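Local coordinates for protein Rho guanine nucleotide exchange factor 11 (Homo sapiens, PDB 5JHH) that probably activates Rho-family GTPases by promoting exchange of bound GDP for GTP through its paired DH and PH domains, at residues V319-V324 against E360-A365. Numbering follows the deposited sequence.
Sequences VLIRSV and ELLEEA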
loop_
_atom_site.group_PDB
_atom_site.type_symbol
_atom_site.label_atom_id
_atom_site.label_comp_id
_atom_site.label_asym_id
_atom_site.label_seq_id
_atom_site.Cartn_x
_atom_site.Cartn_y
_atom_site.Cartn_z
ATOM N N VAL A 319 -6.559 -32.323 2.700
ATOM C CA VAL A 319 -5.171 -32.256 2.293
ATOM C C VAL A 319 -4.260 -31.854 3.419
ATOM O O VAL A 319 -4.682 -31.283 4.429
ATOM C CB VAL A 319 -4.871 -31.307 1.101
ATOM C CG1 VAL A 319 -5.746 -31.569 -0.117
ATOM C CG2 VAL A 319 -4.993 -29.861 1.518
ATOM N N LEU A 320 -2.988 -32.163 3.198
ATOM C CA LEU A 320 -1.885 -31.735 4.052
ATOM C C LEU A 320 -0.853 -30.980 3.214
ATOM O O LEU A 320 -0.715 -31.221 2.013
ATOM C CB LEU A 320 -1.203 -32.949 4.688
ATOM C CG LEU A 320 -2.106 -33.857 5.522
ATOM C CD1 LEU A 320 -1.257 -34.995 6.073
ATOM C CD2 LEU A 320 -2.818 -33.110 6.645
ATOM N N ILE A 321 -0.087 -30.114 3.866
ATOM C CA ILE A 321 0.824 -29.219 3.181
ATOM C C ILE A 321 2.224 -29.510 3.694
ATOM O O ILE A 321 2.446 -29.517 4.893
ATOM C CB ILE A 321 0.476 -27.741 3.510
ATOM C CG1 ILE A 321 -1.003 -27.441 3.220
ATOM C CG2 ILE A 321 1.388 -26.775 2.765
ATOM C CD1 ILE A 321 -1.415 -27.604 1.770
ATOM N N ARG A 322 3.183 -29.759 2.810
ATOM C CA ARG A 322 4.520 -30.020 3.311
ATOM C C ARG A 322 5.618 -29.292 2.529
ATOM O O ARG A 322 5.586 -29.218 1.318
ATOM C CB ARG A 322 4.786 -31.519 3.358
ATOM C CG ARG A 322 6.044 -31.925 4.150
ATOM C CD ARG A 322 6.197 -33.431 4.068
ATOM N NE ARG A 322 7.462 -33.972 4.533
ATOM C CZ ARG A 322 7.719 -34.374 5.778
ATOM N NH1 ARG A 322 6.826 -34.222 6.750
ATOM N NH2 ARG A 322 8.891 -34.919 6.056
ATOM N N SER A 323 6.574 -28.737 3.255
ATOM C CA SER A 323 7.805 -28.211 2.645
ATOM C C SER A 323 8.655 -29.302 2.021
ATOM O O SER A 323 8.607 -30.450 2.435
ATOM C CB SER A 323 8.670 -27.555 3.708
ATOM O OG SER A 323 8.448 -26.184 3.762
ATOM N N VAL A 324 9.501 -28.895 1.090
ATOM C CA VAL A 324 10.456 -29.764 0.419
ATOM C C VAL A 324 11.860 -29.341 0.875
ATOM O O VAL A 324 12.302 -28.215 0.598
ATOM C CB VAL A 324 10.317 -29.604 -1.115
ATOM C CG1 VAL A 324 11.265 -30.535 -1.867
ATOM C CG2 VAL A 324 8.869 -29.824 -1.552
ATOM N N GLU A 360 2.220 -20.342 4.176
ATOM C CA GLU A 360 1.614 -19.749 5.343
ATOM C C GLU A 360 0.109 -19.707 5.105
ATOM O O GLU A 360 -0.663 -20.124 5.948
ATOM C CB GLU A 360 2.165 -18.353 5.539
ATOM C CG GLU A 360 1.973 -17.757 6.914
ATOM C CD GLU A 360 2.693 -16.408 7.042
ATOM O OE1 GLU A 360 3.611 -16.304 7.887
ATOM O OE2 GLU A 360 2.373 -15.458 6.275
ATOM N N LEU A 361 -0.306 -19.287 3.915
ATOM C CA LEU A 361 -1.706 -19.104 3.690
ATOM C C LEU A 361 -2.399 -20.431 3.499
ATOM O O LEU A 361 -3.511 -20.610 3.954
ATOM C CB LEU A 361 -1.962 -18.159 2.525
ATOM C CG LEU A 361 -1.472 -16.716 2.742
ATOM C CD1 LEU A 361 -1.356 -16.018 1.399
ATOM C CD2 LEU A 361 -2.422 -15.959 3.666
ATOM N N LEU A 362 -1.727 -21.372 2.847
ATOM C CA LEU A 362 -2.296 -22.688 2.658
ATOM C C LEU A 362 -2.512 -23.379 3.978
ATOM O O LEU A 362 -3.568 -23.913 4.224
ATOM C CB LEU A 362 -1.408 -23.557 1.781
ATOM C CG LEU A 362 -1.644 -23.386 0.292
ATOM C CD1 LEU A 362 -0.476 -23.935 -0.515
ATOM C CD2 LEU A 362 -2.943 -24.037 -0.121
ATOM N N GLU A 363 -1.523 -23.359 4.846
ATOM C CA GLU A 363 -1.688 -24.007 6.132
ATOM C C GLU A 363 -2.857 -23.368 6.916
ATOM O O GLU A 363 -3.692 -24.084 7.479
ATOM C CB GLU A 363 -0.377 -23.948 6.926
ATOM C CG GLU A 363 0.742 -24.835 6.367
ATOM C CD GLU A 363 2.095 -24.617 7.060
ATOM O OE1 GLU A 363 2.375 -23.476 7.495
ATOM O OE2 GLU A 363 2.881 -25.583 7.171
ATOM N N GLU A 364 -2.925 -22.041 6.939
ATOM C CA GLU A 364 -3.975 -21.341 7.680
ATOM C C GLU A 364 -5.336 -21.781 7.135
ATOM O O GLU A 364 -6.226 -22.196 7.876
ATOM C CB GLU A 364 -3.749 -19.808 7.610
ATOM C CG GLU A 364 -4.800 -18.912 8.285
ATOM C CD GLU A 364 -4.964 -19.111 9.812
ATOM O OE1 GLU A 364 -4.227 -19.921 10.445
ATOM O OE2 GLU A 364 -5.861 -18.453 10.397
ATOM N N ALA A 365 -5.471 -21.808 5.831
ATOM C CA ALA A 365 -6.774 -22.095 5.244
ATOM C C ALA A 365 -7.190 -23.519 5.552
ATOM O O ALA A 365 -8.360 -23.792 5.754
ATOM C CB ALA A 365 -6.720 -21.905 3.760
#
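In the PH domain, the C-terminal helix 352-368 packs against the beta-sheet, and Ile-321 of strand 319-323 meets Leu-362 and Glu-363 of that helix at one edge of this packing. The backbones come fairly close, with the CA atoms of Ile-321 and Glu-363 6.5 Å apart, yet the touching atoms all belong to side chains. Ile-321 points at the helix, and its branched CB lets it touch two successive helical residues at once. One branch, CG1, stands anti to its own carbonyl carbon (chi1 -53°) and carries CD1 to 4.0 Å from Leu-362 CB. The other, CG2, lies 4.1 Å from Glu-363 CG, about as close as CB itself comes to that methylene.

Ile-321 and Leu-362 cross at about a right angle, and Ile-321 CD1 comes closest to Leu-362 CB, with the two leucine methyls only slightly farther off. Leucine suits this buried position because its isobutyl group can continue into the sheet, where it touches Phe-331. Glu-363 does a different job. Its CB is not aimed at the strand, but the extended chain brings CG in beside Ile-321 while the carboxylate continues beyond the apolar contact. A long acidic residue thus fits a partly exposed border, giving aliphatic carbon to the isoleucine while keeping its charged end off it.

Neighbouring residues extend the same seam: Ile-321 also touches Ile-333 on the adjacent strand and Met-359 one turn earlier in the helix, while Ser-323 OG hydrogen-bonds Lys-355 NZ. Without any hydrogen bond between 319-324 and 360-365, the contact rests on van der Waals packing of aliphatic carbon, an arrangement belonging to the PH fold, whose C-terminal helix caps one end of the beta-sandwich, a curved, barrel-like pair of sheets.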